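Local coordinates for p-47 protein (Clostridium botulinum E1 str. 'BoNT E Beluga', PDB 5WIX) that is of unknown function but has a TULIP-domain fold resembling bactericidal/permeability-increasing protein, which suggests that it may bind lipid-like molecules, at residues 348-353 with 391-395; 310-316 with 334-340; 119-125 with 172-178. All coordinates share one frame; numbering follows the deposited sequence.

Overall arrangement
Along the chain the order is interaction 3, interaction 2, interaction 1, each closing before the next opens. Interactions 1 and 2 are neighbours, with centres about 11 Å apart: strands 311-322, 328-343 and 348-363 are consecutive in one antiparallel sheet, and residues 391-395 follow helix 370-390, which lies against this sheet. Glu352 O and Lys339 N probably join the two contacts by a hydrogen bond. Interaction 3 sits in a different antiparallel sheet, across the centre of the chain, its centre about 35 Å from that of interaction 1 and 40 Å from that of interaction 2. The two sheets thus lie in separate parts of an elongated, BPI-like molecule, and interaction 3 touches neither of the others.

Interaction 1. Residues 348-353 with 391-395; sequences KVSFEI and LAFEL
Val349 and Phe351 meet Phe393 and Leu395 where the chain leaving helix 370-390 turns back along strand 348-353, part of the helix-on-curved-sheet architecture of a TULIP domain. The two backbones run in nearly opposite directions, and a single bridge, Ser350 with Glu394, pairs them. It is held by two bonds: Phe351 N gives an almost straight one to Phe393 O (3.0 Å, 176° at the hydrogen), and Leu395 N gives a more bent one to Val349 O (3.0 Å). A branched aliphatic residue suits the last position, because Leu395 has two methyls for two neighbours. Its CB lies beside Val349 O, at 4.1 Å. With CG placed beside the backbone N (chi1 -49°), that branch point touches both Val349 CG1 and Phe351 CE2, and the methyls divide the work: CD1 lies alongside Val349 CG1 at 3.6 Å, whereas CD2 approaches Phe351 CE2 at 3.9 Å. Phe393 CE1 also reaches Phe351 CD2, with the ring planes inclined at 45°, neither stacked nor edge-to-face. Beyond these segments Phe393 packs on Leu248 and Leu252 of helix 240-252, and Phe351 on Leu312, so both aromatic rings belong to the buried side. Lys348 and Glu394 lie on the more exposed side. Their charged ends are too far apart for a salt bridge, though their opposite charges may attract weakly; the nearer approach is of the lysine's methylenes to the carboxylate, Lys348 CB standing 3.5 Å from Glu394 OE1. At the other end of the contact, Ile353 CG1 rests 4.1 Å from the Ala392 methyl CB.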
loop_
_atom_site.group_PDB
_atom_site.type_symbol
_atom_site.label_atom_id
_atom_site.label_comp_id
_atom_site.label_asym_id
_atom_site.label_seq_id
_atom_site.Cartn_x
_atom_site.Cartn_y
_atom_site.Cartn_z
ATOM N N LYS A 348 1.302 -17.553 -0.486
ATOM C CA LYS A 348 0.285 -17.762 0.550
ATOM C C LYS A 348 0.660 -17.089 1.880
ATOM O O LYS A 348 1.766 -17.280 2.386
ATOM C CB LYS A 348 0.067 -19.267 0.785
ATOM C CG LYS A 348 -0.524 -20.045 -0.408
ATOM C CD LYS A 348 -1.857 -19.434 -0.857
ATOM C CE LYS A 348 -2.447 -20.168 -2.061
ATOM N NZ LYS A 348 -3.821 -19.670 -2.388
ATOM N N VAL A 349 -0.262 -16.316 2.449
ATOM C CA VAL A 349 -0.075 -15.779 3.800
ATOM C C VAL A 349 -0.769 -16.670 4.845
ATOM O O VAL A 349 -1.907 -17.110 4.671
ATOM C CB VAL A 349 -0.590 -14.330 3.907
ATOM C CG1 VAL A 349 -0.805 -13.931 5.365
ATOM C CG2 VAL A 349 0.385 -13.375 3.217
ATOM N N SER A 350 -0.074 -16.919 5.946
ATOM C CA SER A 350 -0.391 -18.020 6.842
ATOM C C SER A 350 -0.121 -17.563 8.255
ATOM O O SER A 350 0.758 -16.737 8.493
ATOM C CB SER A 350 0.479 -19.233 6.475
ATOM O OG SER A 350 0.429 -20.264 7.450
ATOM N N PHE A 351 -0.873 -18.075 9.207
ATOM C CA PHE A 351 -0.524 -17.860 10.603
ATOM C C PHE A 351 -0.495 -19.181 11.336
ATOM O O PHE A 351 -1.447 -19.984 11.280
ATOM C CB PHE A 351 -1.496 -16.913 11.282
ATOM C CG PHE A 351 -1.596 -15.580 10.619
ATOM C CD1 PHE A 351 -0.993 -14.458 11.194
ATOM C CD2 PHE A 351 -2.289 -15.431 9.424
ATOM C CE1 PHE A 351 -1.094 -13.227 10.593
ATOM C CE2 PHE A 351 -2.398 -14.187 8.811
ATOM C CZ PHE A 351 -1.795 -13.087 9.398
ATOM N N GLU A 352 0.616 -19.414 12.014
ATOM C CA GLU A 352 0.757 -20.615 12.791
ATOM C C GLU A 352 0.887 -20.276 14.266
ATOM O O GLU A 352 1.010 -19.112 14.651
ATOM C CB GLU A 352 1.950 -21.420 12.300
ATOM C CG GLU A 352 3.272 -20.828 12.608
ATOM C CD GLU A 352 4.383 -21.577 11.917
ATOM O OE1 GLU A 352 4.053 -22.573 11.223
ATOM O OE2 GLU A 352 5.562 -21.172 12.070
ATOM N N ILE A 353 0.810 -21.313 15.086
ATOM C CA ILE A 353 0.901 -21.177 16.526
ATOM C C ILE A 353 2.346 -20.979 16.944
ATOM O O ILE A 353 3.197 -21.790 16.592
ATOM C CB ILE A 353 0.333 -22.426 17.215
ATOM C CG1 ILE A 353 -1.122 -22.633 16.786
ATOM C CG2 ILE A 353 0.487 -22.324 18.743
ATOM C CD1 ILE A 353 -2.106 -21.635 17.434
ATOM N N LEU A 391 -7.219 -20.260 15.586
ATOM C CA LEU A 391 -6.280 -19.182 15.342
ATOM C C LEU A 391 -5.176 -19.540 14.340
ATOM O O LEU A 391 -4.235 -18.772 14.174
ATOM C CB LEU A 391 -5.620 -18.766 16.650
ATOM C CG LEU A 391 -6.620 -18.303 17.690
ATOM C CD1 LEU A 391 -5.884 -17.751 18.912
ATOM C CD2 LEU A 391 -7.542 -17.251 17.094
ATOM N N ALA A 392 -5.272 -20.705 13.702
ATOM C CA ALA A 392 -4.205 -21.160 12.818
ATOM C C ALA A 392 -4.735 -21.499 11.446
ATOM O O ALA A 392 -5.027 -22.651 11.142
ATOM C CB ALA A 392 -3.483 -22.348 13.402
ATOM N N PHE A 393 -4.789 -20.476 10.609
ATOM C CA PHE A 393 -5.400 -20.554 9.301
ATOM C C PHE A 393 -4.513 -19.930 8.218
ATOM O O PHE A 393 -3.371 -19.556 8.479
ATOM C CB PHE A 393 -6.750 -19.841 9.352
ATOM C CG PHE A 393 -6.699 -18.538 10.077
ATOM C CD1 PHE A 393 -6.276 -17.369 9.415
ATOM C CD2 PHE A 393 -7.010 -18.478 11.429
ATOM C CE1 PHE A 393 -6.205 -16.142 10.086
ATOM C CE2 PHE A 393 -6.948 -17.267 12.116
ATOM C CZ PHE A 393 -6.536 -16.090 11.434
ATOM N N GLU A 394 -5.070 -19.806 7.015
ATOM C CA GLU A 394 -4.394 -19.239 5.849
ATOM C C GLU A 394 -5.351 -18.295 5.127
ATOM O O GLU A 394 -6.466 -18.699 4.804
ATOM C CB GLU A 394 -3.907 -20.356 4.891
ATOM C CG GLU A 394 -3.643 -19.905 3.437
ATOM C CD GLU A 394 -3.057 -21.003 2.539
ATOM O OE1 GLU A 394 -1.881 -21.412 2.738
ATOM O OE2 GLU A 394 -3.775 -21.435 1.605
ATOM N N LEU A 395 -4.923 -17.054 4.854
ATOM C CA LEU A 395 -5.798 -16.083 4.181
ATOM C C LEU A 395 -6.067 -16.525 2.744
ATOM O O LEU A 395 -5.382 -17.406 2.213
ATOM C CB LEU A 395 -5.199 -14.684 4.205
ATOM C CG LEU A 395 -4.661 -14.037 5.489
ATOM C CD1 LEU A 395 -4.189 -12.582 5.154
ATOM C CD2 LEU A 395 -5.662 -14.040 6.639
#

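Interaction 2. Residues 310-316 with 334-340; sequences NKLKTRL and MECITKF
Leu312 and Thr338 exchange two backbone hydrogen bonds in the hairpin of antiparallel strands 311-322 and 328-343, Thr338 N reaching Leu312 O at 2.7 Å. The same reciprocal pattern recurs at Thr314 with Cys336 and at Leu316 with Met334. At the other end, past Leu312, Phe340 N reaches Asn310 O at 2.9 Å, carrying the pairing one residue before strand 311-322. Between these pairs the backbones bond outward to the flanking strands, Lys313 with Glu305 and Arg315 with Ser303, Glu335 with Ile358 and Ile337 with Ser355. Cys336 O is gripped twice: Thr314 N comes to it from above the carbonyl plane at 3.0 Å, and Thr314 OG1, brought beside its own backbone N by a chi1 of -45°, adds a weak bond of 3.3 Å. A threonine suits this buried place, its hydroxyl having a carbonyl to use. Leu316 CD1 packs on Met334 CB at 3.8 Å, on the side where both touch Phe387 of helix 370-390. On the other side of the sheet, Lys313 CD runs alongside Ile337 CD1 at 3.6 Å, while Glu335 OE1 stands 4.2 Å from both Lys313 NZ and Arg315 NE, too far for salt bridges. Asn310 OD1 accepts Lys311 NZ in its carbonyl plane. The chemistry implies a hairpin held chiefly by backbone bonds, mostly apolar toward the helix and largely charged on the other face.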
loop_
_atom_site.group_PDB
_atom_site.type_symbol
_atom_site.label_atom_id
_atom_site.label_comp_id
_atom_site.label_asym_id
_atom_site.label_seq_id
_atom_site.Cartn_x
_atom_site.Cartn_y
_atom_site.Cartn_z
ATOM N N ASN A 310 5.422 -8.990 13.600
ATOM C CA ASN A 310 4.846 -10.019 12.726
ATOM C C ASN A 310 4.010 -11.096 13.460
ATOM O O ASN A 310 3.529 -12.058 12.840
ATOM C CB ASN A 310 5.956 -10.702 11.916
ATOM C CG ASN A 310 6.904 -11.535 12.781
ATOM O OD1 ASN A 310 7.063 -11.285 13.982
ATOM N ND2 ASN A 310 7.552 -12.527 12.161
ATOM N N LYS A 311 3.832 -10.932 14.770
ATOM C CA LYS A 311 3.051 -11.899 15.552
ATOM C C LYS A 311 1.702 -11.330 16.067
ATOM O O LYS A 311 1.578 -10.127 16.343
ATOM C CB LYS A 311 3.888 -12.423 16.740
ATOM C CG LYS A 311 5.280 -13.008 16.385
ATOM C CD LYS A 311 6.127 -13.261 17.654
ATOM C CE LYS A 311 7.622 -13.411 17.361
ATOM N NZ LYS A 311 8.258 -12.198 16.721
ATOM N N LEU A 312 0.699 -12.200 16.192
ATOM C CA LEU A 312 -0.589 -11.836 16.804
ATOM C C LEU A 312 -0.721 -12.414 18.216
ATOM O O LEU A 312 -0.499 -13.608 18.435
ATOM C CB LEU A 312 -1.753 -12.321 15.939
ATOM C CG LEU A 312 -1.776 -11.752 14.523
ATOM C CD1 LEU A 312 -2.449 -12.739 13.646
ATOM C CD2 LEU A 312 -2.524 -10.433 14.471
ATOM N N LYS A 313 -1.049 -11.545 19.166
ATOM C CA LYS A 313 -1.277 -11.931 20.557
ATOM C C LYS A 313 -2.774 -12.021 20.781
ATOM O O LYS A 313 -3.483 -11.013 20.713
ATOM C CB LYS A 313 -0.647 -10.912 21.528
ATOM C CG LYS A 313 -0.862 -11.199 23.026
ATOM C CD LYS A 313 0.423 -10.912 23.848
ATOM C CE LYS A 313 0.408 -9.552 24.540
ATOM N NZ LYS A 313 1.709 -9.225 25.203
ATOM N N THR A 314 -3.266 -13.227 21.030
ATOM C CA THR A 314 -4.692 -13.395 21.254
ATOM C C THR A 314 -4.996 -13.618 22.730
ATOM O O THR A 314 -4.283 -14.350 23.427
ATOM C CB THR A 314 -5.224 -14.531 20.434
ATOM O OG1 THR A 314 -4.678 -14.433 19.096
ATOM C CG2 THR A 314 -6.730 -14.456 20.399
ATOM N N ARG A 315 -6.044 -12.954 23.208
ATOM C CA ARG A 315 -6.377 -12.936 24.629
ATOM C C ARG A 315 -7.888 -12.997 24.798
ATOM O O ARG A 315 -8.560 -11.970 24.759
ATOM C CB ARG A 315 -5.818 -11.677 25.282
ATOM C CG ARG A 315 -5.226 -11.889 26.654
ATOM C CD ARG A 315 -4.800 -10.561 27.283
ATOM N NE ARG A 315 -3.853 -9.828 26.442
ATOM C CZ ARG A 315 -3.789 -8.499 26.364
ATOM N NH1 ARG A 315 -4.628 -7.748 27.072
ATOM N NH2 ARG A 315 -2.891 -7.917 25.575
ATOM N N LEU A 316 -8.411 -14.208 24.973
ATOM C CA LEU A 316 -9.852 -14.425 25.145
ATOM C C LEU A 316 -10.222 -15.044 26.486
ATOM O O LEU A 316 -9.405 -15.683 27.151
ATOM C CB LEU A 316 -10.399 -15.320 24.032
ATOM C CG LEU A 316 -9.689 -16.659 23.783
ATOM C CD1 LEU A 316 -10.123 -17.748 24.773
ATOM C CD2 LEU A 316 -9.891 -17.117 22.332
ATOM N N MET A 334 -7.506 -18.133 27.863
ATOM C CA MET A 334 -6.344 -18.407 27.009
ATOM C C MET A 334 -5.567 -17.155 26.592
ATOM O O MET A 334 -6.153 -16.107 26.329
ATOM C CB MET A 334 -6.774 -19.162 25.749
ATOM C CG MET A 334 -5.621 -19.646 24.906
ATOM S SD MET A 334 -6.114 -20.836 23.646
ATOM C CE MET A 334 -7.028 -19.721 22.603
ATOM N N GLU A 335 -4.242 -17.268 26.556
ATOM C CA GLU A 335 -3.409 -16.332 25.792
ATOM C C GLU A 335 -2.600 -17.133 24.782
ATOM O O GLU A 335 -1.966 -18.132 25.136
ATOM C CB GLU A 335 -2.476 -15.511 26.678
ATOM C CG GLU A 335 -1.663 -14.478 25.872
ATOM C CD GLU A 335 -0.598 -13.735 26.681
ATOM O OE1 GLU A 335 -0.556 -12.485 26.619
ATOM O OE2 GLU A 335 0.213 -14.397 27.360
ATOM N N CYS A 336 -2.622 -16.701 23.524
ATOM C CA CYS A 336 -2.047 -17.507 22.447
ATOM C C CYS A 336 -1.479 -16.665 21.316
ATOM O O CYS A 336 -2.220 -16.001 20.573
ATOM C CB CYS A 336 -3.099 -18.469 21.884
ATOM S SG CYS A 336 -2.513 -19.476 20.501
ATOM N N ILE A 337 -0.156 -16.725 21.189
ATOM C CA ILE A 337 0.595 -16.013 20.165
ATOM C C ILE A 337 0.617 -16.768 18.832
ATOM O O ILE A 337 1.041 -17.927 18.775
ATOM C CB ILE A 337 2.018 -15.803 20.626
ATOM C CG1 ILE A 337 2.036 -15.349 22.089
ATOM C CG2 ILE A 337 2.736 -14.840 19.692
ATOM C CD1 ILE A 337 1.420 -14.003 22.313
ATOM N N THR A 338 0.154 -16.126 17.761
ATOM C CA THR A 338 0.286 -16.712 16.433
ATOM C C THR A 338 1.218 -15.849 15.599
ATOM O O THR A 338 1.427 -14.682 15.932
ATOM C CB THR A 338 -1.053 -16.842 15.724
ATOM O OG1 THR A 338 -1.659 -15.548 15.638
ATOM C CG2 THR A 338 -1.951 -17.734 16.511
ATOM N N LYS A 339 1.753 -16.419 14.516
ATOM C CA LYS A 339 2.814 -15.774 13.737
ATOM C C LYS A 339 2.584 -15.743 12.225
ATOM O O LYS A 339 2.224 -16.751 11.625
ATOM C CB LYS A 339 4.152 -16.469 14.013
ATOM C CG LYS A 339 5.325 -15.921 13.225
ATOM C CD LYS A 339 6.612 -16.714 13.487
ATOM C CE LYS A 339 7.830 -16.061 12.799
ATOM N NZ LYS A 339 9.115 -16.798 13.008
ATOM N N PHE A 340 2.831 -14.585 11.616
ATOM C CA PHE A 340 2.766 -14.431 10.166
ATOM C C PHE A 340 3.759 -15.360 9.495
ATOM O O PHE A 340 4.833 -15.611 10.023
ATOM C CB PHE A 340 3.046 -12.981 9.779
ATOM C CG PHE A 340 3.219 -12.757 8.301
ATOM C CD1 PHE A 340 2.125 -12.490 7.493
ATOM C CD2 PHE A 340 4.481 -12.766 7.727
ATOM C CE1 PHE A 340 2.285 -12.266 6.133
ATOM C CE2 PHE A 340 4.648 -12.536 6.374
ATOM C CZ PHE A 340 3.554 -12.285 5.577
#

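Interaction 3. Residues 119-125 with 172-178; sequences HIKELKF and IFASLNV
An antiparallel pairing joins strands 120-125 and 174-177 inside a larger sheet, where strand 104-113 flanks the first and strand 407-409 the second. Leu176 N donates to Lys121 O (2.9 Å), and Leu123 N to Ala174 O (3.0 Å, 164° at the hydrogen); the bonds from Lys121 N to Leu176 O and Val178 N to His119 O are weak. Then the pattern shifts: Leu123 O takes Phe173 N at 2.8 Å, so Leu123 faces two successive residues. The Phe173 side chain points toward strand 120-125, and its edge meets the face of Phe125 in a T-shaped pair with planes at 73°. Phe173 CE2 stands 3.6 Å above the Phe125 plane, over the ring centre. Aromatic residues suit both positions because one ring offers its edge and the other its face; Leu109 of strand 104-113 touches both. Leu123, Ala174 and Leu176 share the face on which Leu123 and Leu176 pack against strand 187-195. On the other side the Glu122 chain, extended with CG anti to N (chi1 -179°), crosses Ile172 at about a right angle, CG lying 3.5 Å from Ile172 CG2. Two residues opposite one, the first nearly helical, resemble a classic beta bulge ending an antiparallel pair.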
loop_
_atom_site.group_PDB
_atom_site.type_symbol
_atom_site.label_atom_id
_atom_site.label_comp_id
_atom_site.label_asym_id
_atom_site.label_seq_id
_atom_site.Cartn_x
_atom_site.Cartn_y
_atom_site.Cartn_z
ATOM N N HIS A 119 -14.089 7.656 -13.299
ATOM C CA HIS A 119 -13.764 7.083 -11.995
ATOM C C HIS A 119 -12.322 6.577 -11.930
ATOM O O HIS A 119 -11.818 6.220 -10.860
ATOM C CB HIS A 119 -14.738 5.961 -11.656
ATOM C CG HIS A 119 -15.988 6.444 -10.995
ATOM N ND1 HIS A 119 -16.153 7.755 -10.599
ATOM C CD2 HIS A 119 -17.131 5.798 -10.660
ATOM C CE1 HIS A 119 -17.345 7.895 -10.046
ATOM N NE2 HIS A 119 -17.959 6.727 -10.072
ATOM N N ILE A 120 -11.665 6.555 -13.083
ATOM C CA ILE A 120 -10.235 6.297 -13.151
ATOM C C ILE A 120 -9.494 7.621 -13.300
ATOM O O ILE A 120 -9.577 8.263 -14.345
ATOM C CB ILE A 120 -9.881 5.353 -14.321
ATOM C CG1 ILE A 120 -10.294 3.922 -13.976
ATOM C CG2 ILE A 120 -8.382 5.419 -14.660
ATOM C CD1 ILE A 120 -9.919 2.893 -15.031
ATOM N N LYS A 121 -8.788 8.036 -12.250
ATOM C CA LYS A 121 -7.993 9.263 -12.312
ATOM C C LYS A 121 -6.590 8.926 -12.817
ATOM O O LYS A 121 -6.055 7.855 -12.527
ATOM C CB LYS A 121 -7.945 9.957 -10.947
ATOM C CG LYS A 121 -9.307 10.059 -10.236
ATOM C CD LYS A 121 -10.389 10.707 -11.111
ATOM C CE LYS A 121 -11.672 10.993 -10.330
ATOM N NZ LYS A 121 -11.512 12.073 -9.311
ATOM N N GLU A 122 -6.002 9.838 -13.584
ATOM C CA GLU A 122 -4.809 9.528 -14.374
ATOM C C GLU A 122 -3.637 10.484 -14.101
ATOM O O GLU A 122 -3.799 11.704 -14.117
ATOM C CB GLU A 122 -5.180 9.547 -15.858
ATOM C CG GLU A 122 -4.046 9.229 -16.796
ATOM C CD GLU A 122 -4.510 9.104 -18.234
ATOM O OE1 GLU A 122 -5.641 8.616 -18.456
ATOM O OE2 GLU A 122 -3.748 9.503 -19.142
ATOM N N LEU A 123 -2.457 9.929 -13.849
ATOM C CA LEU A 123 -1.316 10.755 -13.463
ATOM C C LEU A 123 -0.436 11.104 -14.666
ATOM O O LEU A 123 0.179 10.231 -15.284
ATOM C CB LEU A 123 -0.488 10.059 -12.382
ATOM C CG LEU A 123 0.679 10.900 -11.866
ATOM C CD1 LEU A 123 0.203 12.273 -11.431
ATOM C CD2 LEU A 123 1.398 10.213 -10.728
ATOM N N LYS A 124 -0.384 12.393 -14.989
ATOM C CA LYS A 124 0.346 12.870 -16.158
ATOM C C LYS A 124 1.221 14.052 -15.770
ATOM O O LYS A 124 1.160 14.513 -14.629
ATOM C CB LYS A 124 -0.629 13.262 -17.279
ATOM C CG LYS A 124 -1.563 12.131 -17.716
ATOM C CD LYS A 124 -2.116 12.325 -19.132
ATOM C CE LYS A 124 -3.114 13.476 -19.215
ATOM N NZ LYS A 124 -3.516 13.773 -20.626
ATOM N N PHE A 125 2.047 14.524 -16.703
ATOM C CA PHE A 125 2.753 15.805 -16.547
ATOM C C PHE A 125 1.767 16.962 -16.496
ATOM O O PHE A 125 0.672 16.849 -17.045
ATOM C CB PHE A 125 3.690 16.038 -17.710
ATOM C CG PHE A 125 5.022 15.374 -17.585
ATOM C CD1 PHE A 125 5.946 15.807 -16.641
ATOM C CD2 PHE A 125 5.390 14.371 -18.473
ATOM C CE1 PHE A 125 7.211 15.217 -16.555
ATOM C CE2 PHE A 125 6.649 13.780 -18.400
ATOM C CZ PHE A 125 7.562 14.205 -17.440
ATOM N N ILE A 172 1.393 8.563 -19.459
ATOM C CA ILE A 172 0.666 8.158 -18.265
ATOM C C ILE A 172 1.567 7.493 -17.246
ATOM O O ILE A 172 1.907 6.322 -17.392
ATOM C CB ILE A 172 -0.438 7.176 -18.600
ATOM C CG1 ILE A 172 -1.195 7.615 -19.851
ATOM C CG2 ILE A 172 -1.352 7.011 -17.407
ATOM C CD1 ILE A 172 -2.166 6.557 -20.374
ATOM N N PHE A 173 1.933 8.228 -16.205
ATOM C CA PHE A 173 2.842 7.700 -15.196
ATOM C C PHE A 173 2.213 6.622 -14.325
ATOM O O PHE A 173 2.907 5.744 -13.815
ATOM C CB PHE A 173 3.358 8.828 -14.309
ATOM C CG PHE A 173 4.423 9.660 -14.956
ATOM C CD1 PHE A 173 5.626 9.093 -15.319
ATOM C CD2 PHE A 173 4.221 11.011 -15.189
ATOM C CE1 PHE A 173 6.597 9.848 -15.907
ATOM C CE2 PHE A 173 5.191 11.773 -15.775
ATOM C CZ PHE A 173 6.383 11.192 -16.136
ATOM N N ALA A 174 0.901 6.696 -14.148
ATOM C CA ALA A 174 0.182 5.694 -13.371
ATOM C C ALA A 174 -1.310 5.861 -13.555
ATOM O O ALA A 174 -1.813 6.988 -13.628
ATOM C CB ALA A 174 0.539 5.792 -11.902
ATOM N N SER A 175 -2.017 4.740 -13.646
ATOM C CA SER A 175 -3.467 4.774 -13.611
ATOM C C SER A 175 -3.880 4.561 -12.167
ATOM O O SER A 175 -3.335 3.699 -11.466
ATOM C CB SER A 175 -4.078 3.722 -14.528
ATOM O OG SER A 175 -3.860 2.412 -14.032
ATOM N N LEU A 176 -4.807 5.389 -11.709
ATOM C CA LEU A 176 -5.338 5.243 -10.372
ATOM C C LEU A 176 -6.848 5.037 -10.432
ATOM O O LEU A 176 -7.573 5.845 -11.020
ATOM C CB LEU A 176 -4.995 6.449 -9.517
ATOM C CG LEU A 176 -5.372 6.234 -8.054
ATOM C CD1 LEU A 176 -4.404 6.944 -7.123
ATOM C CD2 LEU A 176 -6.812 6.664 -7.796
ATOM N N ASN A 177 -7.302 3.954 -9.804
ATOM C CA ASN A 177 -8.680 3.492 -9.898
ATOM C C ASN A 177 -9.462 3.721 -8.607
ATOM O O ASN A 177 -9.337 2.940 -7.664
ATOM C CB ASN A 177 -8.681 1.996 -10.247
ATOM C CG ASN A 177 -9.943 1.545 -10.953
ATOM O OD1 ASN A 177 -10.999 2.168 -10.842
ATOM N ND2 ASN A 177 -9.838 0.442 -11.681
ATOM N N VAL A 178 -10.251 4.789 -8.539
ATOM C CA VAL A 178 -11.273 4.840 -7.497
ATOM C C VAL A 178 -12.402 3.950 -7.996
ATOM O O VAL A 178 -12.513 3.713 -9.199
ATOM C CB VAL A 178 -11.804 6.261 -7.208
ATOM C CG1 VAL A 178 -12.657 6.258 -5.921
ATOM C CG2 VAL A 178 -10.657 7.257 -7.105
#